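Long-range contacts in CocE/NonD family hydrolase (Staphylococcus aureus subsp. aureus COL, PDB 3III), which probably hydrolyses ester or amide bonds as an alpha/beta-hydrolase enzyme related to cocaine esterase and X-Pro dipeptidyl-peptidases: residues K187-W192 with I258-L263; V459-L464 with E479-L484; A89-L94 with G521-G526. All blocks are in the same frame, centred on the assembly; numbering follows the deposited sequence.

Contact 1: K187-W192 with I258-L263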
loop_
_atom_site.group_PDB
_atom_site.type_symbol
_atom_site.label_atom_id
_atom_site.label_comp_id
_atom_site.label_asym_id
_atom_site.label_seq_id
_atom_site.Cartn_x
_atom_site.Cartn_y
_atom_site.Cartn_z
ATOM N N LYS A 187 -0.690 -9.751 19.919
ATOM C CA LYS A 187 -0.077 -11.060 19.701
ATOM C C LYS A 187 0.092 -11.424 18.218
ATOM O O LYS A 187 0.770 -12.405 17.913
ATOM C CB LYS A 187 -0.899 -12.174 20.375
ATOM C CG LYS A 187 -1.083 -11.998 21.893
ATOM C CD LYS A 187 0.245 -11.952 22.630
ATOM C CE LYS A 187 0.079 -11.853 24.171
ATOM N NZ LYS A 187 -0.165 -13.244 24.697
ATOM N N ALA A 188 -0.501 -10.643 17.306
ATOM C CA ALA A 188 -0.432 -10.913 15.854
ATOM C C ALA A 188 -0.964 -9.695 15.093
ATOM O O ALA A 188 -1.805 -8.948 15.634
ATOM C CB ALA A 188 -1.260 -12.166 15.506
HETATM N N MSE A 189 -0.535 -9.518 13.846
HETATM C CA MSE A 189 -0.981 -8.388 13.042
HETATM C C MSE A 189 -1.070 -8.770 11.580
HETATM O O MSE A 189 -0.233 -9.554 11.070
HETATM C CB MSE A 189 -0.019 -7.195 13.193
HETATM C CG MSE A 189 1.387 -7.538 12.812
HETATM SE SE MSE A 189 2.701 -6.111 13.261
HETATM C CE MSE A 189 1.913 -4.685 12.038
ATOM N N ILE A 190 -2.082 -8.213 10.911
ATOM C CA ILE A 190 -2.334 -8.443 9.492
ATOM C C ILE A 190 -2.498 -7.052 8.815
ATOM O O ILE A 190 -3.636 -6.570 8.593
ATOM C CB ILE A 190 -3.567 -9.313 9.253
ATOM C CG1 ILE A 190 -3.491 -10.628 10.056
ATOM C CG2 ILE A 190 -3.737 -9.637 7.745
ATOM C CD1 ILE A 190 -4.756 -11.471 9.917
ATOM N N PRO A 191 -1.360 -6.368 8.559
ATOM C CA PRO A 191 -1.436 -5.121 7.806
ATOM C C PRO A 191 -1.640 -5.469 6.330
ATOM O O PRO A 191 -0.685 -5.826 5.610
ATOM C CB PRO A 191 -0.075 -4.487 8.048
ATOM C CG PRO A 191 0.834 -5.666 8.327
ATOM C CD PRO A 191 0.001 -6.592 9.115
ATOM N N TRP A 192 -2.893 -5.440 5.894
ATOM C CA TRP A 192 -3.246 -5.875 4.579
ATOM C C TRP A 192 -3.228 -4.661 3.638
ATOM O O TRP A 192 -4.252 -4.013 3.418
ATOM C CB TRP A 192 -4.623 -6.568 4.583
ATOM C CG TRP A 192 -4.823 -7.396 3.350
ATOM C CD1 TRP A 192 -5.161 -6.953 2.105
ATOM C CD2 TRP A 192 -4.705 -8.830 3.232
ATOM N NE1 TRP A 192 -5.301 -8.016 1.245
ATOM C CE2 TRP A 192 -5.000 -9.169 1.892
ATOM C CE3 TRP A 192 -4.383 -9.842 4.118
ATOM C CZ2 TRP A 192 -4.958 -10.489 1.409
ATOM C CZ3 TRP A 192 -4.332 -11.144 3.659
ATOM C CH2 TRP A 192 -4.598 -11.470 2.302
ATOM N N ILE A 258 9.350 -3.352 15.372
ATOM C CA ILE A 258 8.222 -4.323 15.372
ATOM C C ILE A 258 8.735 -5.737 15.625
ATOM O O ILE A 258 9.631 -6.253 14.891
ATOM C CB ILE A 258 7.441 -4.270 14.069
ATOM C CG1 ILE A 258 6.792 -2.902 13.925
ATOM C CG2 ILE A 258 6.425 -5.389 13.969
ATOM C CD1 ILE A 258 6.088 -2.742 12.563
ATOM N N LYS A 259 8.179 -6.366 16.650
ATOM C CA LYS A 259 8.474 -7.773 16.969
ATOM C C LYS A 259 7.308 -8.767 16.832
ATOM O O LYS A 259 7.495 -9.998 16.949
ATOM C CB LYS A 259 9.013 -7.850 18.398
ATOM C CG LYS A 259 10.272 -7.026 18.584
ATOM C CD LYS A 259 10.608 -6.924 20.091
ATOM C CE LYS A 259 12.081 -6.560 20.313
ATOM N NZ LYS A 259 12.306 -6.004 21.710
ATOM N N THR A 260 6.109 -8.227 16.651
ATOM C CA THR A 260 4.840 -8.999 16.666
ATOM C C THR A 260 4.753 -9.962 15.469
ATOM O O THR A 260 5.105 -9.605 14.369
ATOM C CB THR A 260 3.640 -7.994 16.615
ATOM O OG1 THR A 260 3.717 -7.093 17.739
ATOM C CG2 THR A 260 2.280 -8.680 16.598
ATOM N N PRO A 261 4.280 -11.204 15.696
ATOM C CA PRO A 261 4.023 -12.084 14.575
ATOM C C PRO A 261 3.164 -11.407 13.499
ATOM O O PRO A 261 2.150 -10.744 13.806
ATOM C CB PRO A 261 3.249 -13.238 15.201
ATOM C CG PRO A 261 3.771 -13.333 16.612
ATOM C CD PRO A 261 4.026 -11.863 16.992
ATOM N N LEU A 262 3.562 -11.592 12.264
ATOM C CA LEU A 262 3.194 -10.703 11.164
ATOM C C LEU A 262 2.821 -11.447 9.878
ATOM O O LEU A 262 3.557 -12.293 9.417
ATOM C CB LEU A 262 4.422 -9.785 10.881
ATOM C CG LEU A 262 4.423 -8.988 9.587
ATOM C CD1 LEU A 262 3.251 -7.980 9.632
ATOM C CD2 LEU A 262 5.725 -8.191 9.419
ATOM N N LEU A 263 1.635 -11.144 9.362
ATOM C CA LEU A 263 1.167 -11.519 8.046
ATOM C C LEU A 263 0.918 -10.230 7.245
ATOM O O LEU A 263 -0.022 -9.504 7.503
ATOM C CB LEU A 263 -0.098 -12.403 8.159
ATOM C CG LEU A 263 -0.779 -12.739 6.832
ATOM C CD1 LEU A 263 0.121 -13.539 5.851
ATOM C CD2 LEU A 263 -2.116 -13.516 7.022
#
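K187 meets the second segment through its backbone: its carbonyl O rests against the ring of P261, 3.4 Å from P261 CG, while its side chain leads away and NZ bonds to N162. At A188 the methyl of T260 takes over. T260 CG2 lies 3.5 Å from A188 N, a buried amide without a polar partner, and A188 CA sends a CA-H...O contact to P261 O. M189, a selenomethionine, holds both hydrogen bonds of the pair. Its N donates to P261 O (3.0 Å), bent to 136° at the hydrogen, and its O receives L263 N in a straight bond of 3.0 Å. Chi1 of 58° sets CG between the backbone N and carbonyl carbon, where it meets L262 CD1 at 3.7 Å. Further out, SE packs on I258 CG2 (3.9 Å) and beside T260 CB, a hydrophobic patch continued by A179 of helix 170-179. I190 returns to backbone contact, its CA 3.2 Å from L263 O in a CA-H...O interaction, with F316 of helix 306-319 against its side chain. The P191 ring then crosses L262 at about a right angle, CD reaching L262 CD1 at 3.6 Å. With layers of helix covering both faces, this is the start of the parallel pairing of strands 186-192 and 262-267 in the central sheet of the alpha/beta-hydrolase fold. The 65 residues between the segments, rich in helix, occupy the place where this fold commonly inserts a cap over the active site.

Contact 2: V459-L464 with E479-L484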
loop_
_atom_site.group_PDB
_atom_site.type_symbol
_atom_site.label_atom_id
_atom_site.label_comp_id
_atom_site.label_asym_id
_atom_site.label_seq_id
_atom_site.Cartn_x
_atom_site.Cartn_y
_atom_site.Cartn_z
ATOM N N VAL A 459 14.872 15.593 -9.814
ATOM C CA VAL A 459 16.328 15.441 -9.920
ATOM C C VAL A 459 17.099 16.242 -8.859
ATOM O O VAL A 459 18.150 15.813 -8.397
ATOM C CB VAL A 459 16.777 15.705 -11.401
ATOM C CG1 VAL A 459 18.306 15.776 -11.557
ATOM C CG2 VAL A 459 16.156 14.605 -12.305
ATOM N N SER A 460 16.577 17.384 -8.421
ATOM C CA SER A 460 17.207 18.088 -7.284
ATOM C C SER A 460 17.209 17.230 -5.981
ATOM O O SER A 460 18.000 17.474 -5.076
ATOM C CB SER A 460 16.558 19.443 -7.018
ATOM O OG SER A 460 15.250 19.269 -6.562
ATOM N N HIS A 461 16.392 16.183 -5.950
ATOM C CA HIS A 461 16.347 15.242 -4.817
ATOM C C HIS A 461 17.129 13.952 -5.030
ATOM O O HIS A 461 16.947 12.963 -4.292
ATOM C CB HIS A 461 14.884 14.890 -4.561
ATOM C CG HIS A 461 14.090 16.022 -3.994
ATOM N ND1 HIS A 461 13.233 15.878 -2.912
ATOM C CD2 HIS A 461 14.048 17.329 -4.337
ATOM C CE1 HIS A 461 12.675 17.045 -2.642
ATOM N NE2 HIS A 461 13.158 17.947 -3.486
ATOM N N ARG A 462 17.981 13.926 -6.036
ATOM C CA ARG A 462 18.672 12.676 -6.426
ATOM C C ARG A 462 19.681 12.075 -5.433
ATOM O O ARG A 462 20.167 10.943 -5.633
ATOM C CB ARG A 462 19.443 12.909 -7.743
ATOM C CG ARG A 462 20.593 13.882 -7.605
ATOM C CD ARG A 462 21.158 14.268 -9.004
ATOM N NE ARG A 462 22.218 15.293 -8.916
ATOM C CZ ARG A 462 22.021 16.603 -8.754
ATOM N NH1 ARG A 462 20.804 17.130 -8.667
ATOM N NH2 ARG A 462 23.059 17.393 -8.682
ATOM N N GLU A 463 20.112 12.833 -4.452
ATOM C CA GLU A 463 21.249 12.378 -3.642
ATOM C C GLU A 463 20.866 11.110 -2.863
ATOM O O GLU A 463 19.862 11.078 -2.137
ATOM C CB GLU A 463 21.688 13.456 -2.624
ATOM C CG GLU A 463 22.935 12.989 -1.765
ATOM C CD GLU A 463 23.307 13.929 -0.602
ATOM O OE1 GLU A 463 22.465 14.736 -0.163
ATOM O OE2 GLU A 463 24.430 13.808 -0.076
ATOM N N LEU A 464 21.659 10.063 -3.048
ATOM C CA LEU A 464 21.376 8.742 -2.493
ATOM C C LEU A 464 21.835 8.604 -1.039
ATOM O O LEU A 464 22.842 9.146 -0.656
ATOM C CB LEU A 464 22.104 7.687 -3.377
ATOM C CG LEU A 464 21.612 7.455 -4.802
ATOM C CD1 LEU A 464 22.564 6.552 -5.604
ATOM C CD2 LEU A 464 20.144 6.872 -4.770
ATOM N N GLU A 479 17.157 15.196 1.752
ATOM C CA GLU A 479 17.601 16.097 2.798
ATOM C C GLU A 479 17.805 17.533 2.295
ATOM O O GLU A 479 17.438 18.506 2.977
ATOM C CB GLU A 479 18.913 15.588 3.413
ATOM C CG GLU A 479 19.485 16.421 4.520
ATOM C CD GLU A 479 20.651 15.690 5.191
ATOM O OE1 GLU A 479 21.508 15.107 4.493
ATOM O OE2 GLU A 479 20.675 15.617 6.431
ATOM N N THR A 480 18.448 17.671 1.153
ATOM C CA THR A 480 18.622 18.991 0.592
ATOM C C THR A 480 18.432 18.943 -0.918
ATOM O O THR A 480 18.618 17.902 -1.539
ATOM C CB THR A 480 20.016 19.575 0.918
ATOM O OG1 THR A 480 20.995 18.593 0.590
ATOM C CG2 THR A 480 20.159 20.039 2.471
ATOM N N GLU A 481 18.082 20.073 -1.513
ATOM C CA GLU A 481 17.910 20.161 -2.990
ATOM C C GLU A 481 19.201 20.494 -3.680
ATOM O O GLU A 481 19.873 21.429 -3.334
ATOM C CB GLU A 481 16.795 21.182 -3.380
ATOM C CG GLU A 481 15.438 20.726 -2.784
ATOM C CD GLU A 481 14.162 21.322 -3.347
ATOM O OE1 GLU A 481 14.145 22.509 -3.750
ATOM O OE2 GLU A 481 13.137 20.574 -3.307
ATOM N N LEU A 482 19.549 19.723 -4.680
ATOM C CA LEU A 482 20.719 20.001 -5.472
ATOM C C LEU A 482 20.248 20.527 -6.825
ATOM O O LEU A 482 20.072 19.757 -7.765
ATOM C CB LEU A 482 21.583 18.749 -5.643
ATOM C CG LEU A 482 22.267 18.314 -4.322
ATOM C CD1 LEU A 482 23.034 16.972 -4.508
ATOM C CD2 LEU A 482 23.122 19.436 -3.726
ATOM N N LYS A 483 20.028 21.842 -6.926
ATOM C CA LYS A 483 19.451 22.400 -8.156
ATOM C C LYS A 483 20.493 22.339 -9.266
ATOM O O LYS A 483 21.714 22.222 -9.031
ATOM C CB LYS A 483 18.866 23.819 -7.928
ATOM C CG LYS A 483 17.574 23.880 -6.990
ATOM C CD LYS A 483 16.295 23.246 -7.644
ATOM C CE LYS A 483 14.983 23.643 -6.916
ATOM N NZ LYS A 483 13.709 22.923 -7.372
ATOM N N LEU A 484 20.037 22.413 -10.493
ATOM C CA LEU A 484 20.959 22.216 -11.619
ATOM C C LEU A 484 21.342 23.523 -12.313
ATOM O O LEU A 484 20.561 24.461 -12.318
ATOM C CB LEU A 484 20.324 21.296 -12.666
ATOM C CG LEU A 484 19.873 19.888 -12.279
ATOM C CD1 LEU A 484 18.798 19.338 -13.263
ATOM C CD2 LEU A 484 21.037 18.937 -12.136
HETATM O O HOH W 1 23.516 20.272 -8.828
HETATM O O HOH W 2 19.406 14.997 0.002
HETATM O O HOH W 3 22.087 16.511 2.075
HETATM O O HOH W 4 20.916 16.570 -1.485
#
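S460 and L482 make the backbone link: L482 N donates to S460 O at 2.8 Å, nearly straight and onto an in-plane lone pair, while S460 CA turns a CA-H...O contact toward L482 O. Side-chain hydrogen bonds flank it. H461 NE2 gives a short bond of 2.6 Å to E481 OE2, which it meets on the anti side; the two side chains run the same way, with ring and carboxylate planes 62° apart. H461 ND1 bonds to H478, so both ring nitrogens are engaged. R462 NH1 bridges two carbonyls, L482 O at 2.9 Å and V459 O at 3.0 Å. Because V459 O also receives R462 N, from the other side of its plane, the guanidinium is tied to the turn at 459-462.

Packing is sparser: leucine methyls L482 CD1 and L484 CD2 lie over opposite faces of the guanidinium, and the one apolar pair is V459 CG1 with L484 CD1 at 4.0 Å.

Water carries the rest: water 1 links R462 NH2 to K483 O, and water 3 joins E463 OE1, E479 OE1 and T480 OG1 and could ease the repulsion between the carboxylates.

Both segments belong to the long loop between strands 447-458 and 490-503; V490 of the latter backs V459, R462 and L484, and D422 binds both S460 OG and K483 NZ.

Contact 3: A89-L94 with G521-G526; sequences ALWPTL and GNSTPG
W91 and T524 form the tight part of the contact. T524 CG2 sits 3.3 Å from the centroid of the five-membered ring of W91, 7° off its normal, a CH-pi contact square on the face. L94 CD2 backs the opposite face of the indole, which is thus held between a methyl of each segment. At the edge, W91 NE1 donates to S523 OG at 3.0 Å, with S523 OG tilted somewhat from the ring plane. S523 OG in turn bonds to H446 O, as does T93 OG1, and S523 CB packs 3.3 Å from T93 OG1. This is an interdomain seam: the 89-94 segment leaves a short helix of the alpha/beta-hydrolase part, whereas 521-526 is a loop of the C-terminal non-catalytic part. The loop is bent by an Asx turn, T524 N bonding to N522 OD1 at 2.9 Å, which presents S523 and T524 to the indole. W91 also touches a bound palmitic acid.

Contact thins toward L90 and P92, both exposed and both against a crystal neighbour. There L90 O stays 4.2 Å from T524 CG2, and P92 CD is 4.3 Å from S523 O.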
loop_
_atom_site.group_PDB
_atom_site.type_symbol
_atom_site.label_atom_id
_atom_site.label_comp_id
_atom_site.label_asym_id
_atom_site.label_seq_id
_atom_site.Cartn_x
_atom_site.Cartn_y
_atom_site.Cartn_z
ATOM N N ALA A 89 -21.758 1.596 -10.910
ATOM C CA ALA A 89 -21.723 2.546 -12.004
ATOM C C ALA A 89 -20.684 3.640 -11.757
ATOM O O ALA A 89 -20.088 4.162 -12.709
ATOM C CB ALA A 89 -23.089 3.159 -12.260
ATOM N N LEU A 90 -20.446 3.959 -10.497
ATOM C CA LEU A 90 -19.602 5.105 -10.159
ATOM C C LEU A 90 -18.128 4.775 -10.042
ATOM O O LEU A 90 -17.286 5.625 -10.334
ATOM C CB LEU A 90 -20.102 5.741 -8.864
ATOM C CG LEU A 90 -21.524 6.360 -8.945
ATOM C CD1 LEU A 90 -21.871 6.979 -7.580
ATOM C CD2 LEU A 90 -21.648 7.403 -10.036
ATOM N N TRP A 91 -17.807 3.548 -9.634
ATOM C CA TRP A 91 -16.409 3.108 -9.550
ATOM C C TRP A 91 -16.392 1.615 -9.969
ATOM O O TRP A 91 -16.332 0.745 -9.128
ATOM C CB TRP A 91 -15.835 3.296 -8.148
ATOM C CG TRP A 91 -14.291 3.269 -8.137
ATOM C CD1 TRP A 91 -13.475 2.986 -9.215
ATOM C CD2 TRP A 91 -13.393 3.561 -7.038
ATOM N NE1 TRP A 91 -12.157 3.081 -8.843
ATOM C CE2 TRP A 91 -12.078 3.389 -7.514
ATOM C CE3 TRP A 91 -13.572 3.902 -5.692
ATOM C CZ2 TRP A 91 -10.957 3.621 -6.720
ATOM C CZ3 TRP A 91 -12.452 4.105 -4.896
ATOM C CH2 TRP A 91 -11.166 3.964 -5.408
ATOM N N PRO A 92 -16.531 1.344 -11.277
ATOM C CA PRO A 92 -16.798 -0.002 -11.786
ATOM C C PRO A 92 -15.672 -0.981 -11.618
ATOM O O PRO A 92 -15.915 -2.200 -11.547
ATOM C CB PRO A 92 -17.127 0.238 -13.267
ATOM C CG PRO A 92 -16.654 1.585 -13.563
ATOM C CD PRO A 92 -16.723 2.359 -12.324
ATOM N N THR A 93 -14.467 -0.469 -11.454
ATOM C CA THR A 93 -13.257 -1.290 -11.412
ATOM C C THR A 93 -12.853 -1.718 -10.002
ATOM O O THR A 93 -11.757 -2.234 -9.775
ATOM C CB THR A 93 -12.128 -0.488 -12.008
ATOM O OG1 THR A 93 -11.970 0.740 -11.268
ATOM C CG2 THR A 93 -12.374 -0.183 -13.528
ATOM N N LEU A 94 -13.685 -1.417 -9.006
ATOM C CA LEU A 94 -13.423 -1.824 -7.607
ATOM C C LEU A 94 -13.398 -3.318 -7.362
ATOM O O LEU A 94 -12.817 -3.765 -6.367
ATOM C CB LEU A 94 -14.422 -1.199 -6.631
ATOM C CG LEU A 94 -14.081 0.193 -6.130
ATOM C CD1 LEU A 94 -15.262 0.674 -5.275
ATOM C CD2 LEU A 94 -12.745 0.191 -5.354
ATOM N N GLY A 521 -5.027 9.244 -16.859
ATOM C CA GLY A 521 -6.419 9.055 -16.444
ATOM C C GLY A 521 -6.562 8.260 -15.173
ATOM O O GLY A 521 -5.580 7.817 -14.553
ATOM N N ASN A 522 -7.788 8.106 -14.754
ATOM C CA ASN A 522 -8.078 7.266 -13.628
ATOM C C ASN A 522 -9.411 6.532 -13.914
ATOM O O ASN A 522 -9.979 6.644 -15.012
ATOM C CB ASN A 522 -8.106 8.143 -12.359
ATOM C CG ASN A 522 -9.281 9.108 -12.308
ATOM O OD1 ASN A 522 -10.295 8.944 -13.004
ATOM N ND2 ASN A 522 -9.158 10.125 -11.449
ATOM N N SER A 523 -9.933 5.830 -12.917
ATOM C CA SER A 523 -11.135 5.021 -13.072
ATOM C C SER A 523 -12.334 5.676 -12.439
ATOM O O SER A 523 -13.349 5.008 -12.283
ATOM C CB SER A 523 -10.930 3.595 -12.477
ATOM O OG SER A 523 -10.364 3.577 -11.162
ATOM N N THR A 524 -12.229 6.966 -12.052
ATOM C CA THR A 524 -13.344 7.716 -11.467
ATOM C C THR A 524 -13.297 9.169 -12.028
ATOM O O THR A 524 -12.882 10.087 -11.315
ATOM C CB THR A 524 -13.265 7.767 -9.901
ATOM O OG1 THR A 524 -12.041 8.405 -9.495
ATOM C CG2 THR A 524 -13.252 6.354 -9.300
ATOM N N PRO A 525 -13.658 9.350 -13.321
ATOM C CA PRO A 525 -13.609 10.705 -13.918
ATOM C C PRO A 525 -14.321 11.726 -13.008
ATOM O O PRO A 525 -15.387 11.450 -12.472
ATOM C CB PRO A 525 -14.332 10.537 -15.276
ATOM C CG PRO A 525 -14.151 9.047 -15.643
ATOM C CD PRO A 525 -14.144 8.312 -14.263
ATOM N N GLY A 526 -13.689 12.875 -12.803
ATOM C CA GLY A 526 -14.190 13.886 -11.874
ATOM C C GLY A 526 -13.828 13.777 -10.391
ATOM O O GLY A 526 -14.184 14.668 -9.602
#

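Contact 3 encloses the other two along the chain: A89-L94 comes first, contact 1 and then contact 2 follow in series, and G521-G526 closes the loop. Contact 1 lies in the central sheet of the hydrolase part, contact 2 in a loop at the end of strand 447-458 in the C-terminal part, and contact 3 joins the two parts. Centres of contacts 1 and 2 are 36 Å apart, as are those of 2 and 3, while 1 and 3 are 32 Å apart with nearest atoms about 12 Å apart. None touches another. Contacts 1 and 2 are thus each internal to one part, while contact 3 brings together segments far apart in sequence, beside the bound palmitic acid.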